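Local coordinates for protein alkylhalidase CmlS (Streptomyces venezuelae, PDB 3I3L) that acts as a flavin-dependent halogenase in chloramphenicol biosynthesis, carrying a covalently bound FAD, at residues A[38-43]-A[75-80]. Sequence-based numbering, arbitrary orientation.
Sequences AGLTLH and NRLGLQ
T41, on the helix running through 38-43, and L77, just past 75-76 of helix 68-76, bring their CA atoms to 7.2 Å, the shortest such separation between the two segments. No hydrogen bond crosses the gap; contact is made by four buried side chains, L40 and T41 against L77 and L79. L77 touches both L40 and T41, and its side chain crosses that of T41 at about a right angle. Its methyl CD2 lies 3.6 Å from T41 OG1 and CD1 lies 3.8 Å from the same oxygen, so both branches pack on the hydroxyl. That hydroxyl is nonetheless satisfied: with OG1 beside the backbone N (chi1 -56°), it hydrogen-bonds to the carbonyl O of V37 one turn back in its own helix. Strand 25-29 leads into helix 33-44, with A34 at the FAD, consistent with the glycine-rich turn of a Rossmann-type dinucleotide fold; A38 and L42 pack on that strand, while T41 also meets V336 and A339 of helix 327-347. On the facing segment, G78 has a positive phi (95°) and its N bonds to N75 O at 2.9 Å, as part of a Schellman motif ending the helix. Beyond this turn L79 comes back toward L40, and the two leucines meet tip to tip, CD1 to CD1, at 3.9 Å. L40 also touches L77, with CB of L40 4.2 Å from CD1 of L77, and both L40 and L79 rest on E137 of helix 127-140.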
# COMPACT_ATOMS: atom_id res chain seq x y z
N ALA A 38 16.01 0.13 -1.17
CA ALA A 38 16.55 -0.63 -2.34
C ALA A 38 18.09 -0.89 -2.16
O ALA A 38 18.56 -1.99 -2.37
CB ALA A 38 16.34 0.11 -3.59
N GLY A 39 18.83 0.13 -1.74
CA GLY A 39 20.28 0.02 -1.59
C GLY A 39 20.67 -0.93 -0.45
O GLY A 39 21.48 -1.82 -0.66
N LEU A 40 20.05 -0.76 0.71
CA LEU A 40 20.22 -1.70 1.82
C LEU A 40 19.92 -3.14 1.42
O LEU A 40 20.64 -4.06 1.79
CB LEU A 40 19.32 -1.34 3.01
CG LEU A 40 19.62 -0.01 3.70
CD1 LEU A 40 18.46 0.39 4.61
CD2 LEU A 40 20.97 -0.09 4.50
N THR A 41 18.85 -3.36 0.66
CA THR A 41 18.51 -4.74 0.29
C THR A 41 19.51 -5.30 -0.73
O THR A 41 19.92 -6.44 -0.60
CB THR A 41 17.04 -4.85 -0.22
OG1 THR A 41 16.20 -4.33 0.79
CG2 THR A 41 16.64 -6.30 -0.51
N LEU A 42 19.86 -4.51 -1.75
CA LEU A 42 20.83 -4.90 -2.77
C LEU A 42 22.24 -5.18 -2.15
O LEU A 42 22.91 -6.08 -2.56
CB LEU A 42 21.00 -3.80 -3.83
CG LEU A 42 20.05 -3.80 -5.01
CD1 LEU A 42 20.05 -2.40 -5.71
CD2 LEU A 42 20.33 -4.97 -5.99
N HIS A 43 22.64 -4.39 -1.16
CA HIS A 43 23.89 -4.62 -0.43
C HIS A 43 23.87 -5.95 0.35
O HIS A 43 24.78 -6.75 0.22
CB HIS A 43 24.16 -3.46 0.51
CG HIS A 43 25.21 -3.76 1.53
ND1 HIS A 43 26.56 -3.49 1.30
CD2 HIS A 43 25.12 -4.26 2.78
CE1 HIS A 43 27.25 -3.85 2.37
NE2 HIS A 43 26.40 -4.32 3.28
N ASN A 75 12.97 -4.03 10.12
CA ASN A 75 13.46 -4.90 11.19
C ASN A 75 14.33 -6.00 10.55
O ASN A 75 15.44 -6.20 11.01
CB ASN A 75 12.29 -5.50 11.94
CG ASN A 75 12.73 -6.62 12.91
OD1 ASN A 75 13.09 -6.35 14.04
ND2 ASN A 75 12.67 -7.87 12.46
N ARG A 76 13.84 -6.64 9.47
CA ARG A 76 14.57 -7.68 8.76
C ARG A 76 15.84 -7.19 8.06
O ARG A 76 16.70 -7.98 7.68
CB ARG A 76 13.64 -8.41 7.77
CG ARG A 76 12.68 -9.34 8.53
CD ARG A 76 11.67 -10.08 7.63
NE ARG A 76 10.57 -9.20 7.24
CZ ARG A 76 10.19 -8.96 5.98
NH1 ARG A 76 9.16 -8.14 5.73
NH2 ARG A 76 10.82 -9.56 4.97
N LEU A 77 15.96 -5.88 7.89
CA LEU A 77 17.15 -5.28 7.31
C LEU A 77 18.07 -4.76 8.42
O LEU A 77 19.10 -4.14 8.12
CB LEU A 77 16.80 -4.09 6.40
CG LEU A 77 16.22 -4.40 5.01
CD1 LEU A 77 15.71 -3.09 4.34
CD2 LEU A 77 17.26 -5.12 4.14
N GLY A 78 17.68 -4.96 9.69
CA GLY A 78 18.60 -4.71 10.82
C GLY A 78 18.52 -3.36 11.48
O GLY A 78 19.39 -2.97 12.26
N LEU A 79 17.44 -2.66 11.24
CA LEU A 79 17.35 -1.32 11.74
C LEU A 79 16.62 -1.14 13.09
O LEU A 79 16.44 -0.01 13.57
CB LEU A 79 16.74 -0.47 10.65
CG LEU A 79 17.80 -0.29 9.54
CD1 LEU A 79 17.13 -0.33 8.22
CD2 LEU A 79 18.47 0.96 9.73
N GLN A 80 16.20 -2.26 13.67
CA GLN A 80 15.34 -2.21 14.88
C GLN A 80 15.86 -1.35 16.04
O GLN A 80 15.10 -0.59 16.65
CB GLN A 80 15.04 -3.59 15.41
CG GLN A 80 13.82 -3.57 16.20
CD GLN A 80 12.65 -3.01 15.40
OE1 GLN A 80 12.21 -3.59 14.39
NE2 GLN A 80 12.11 -1.88 15.88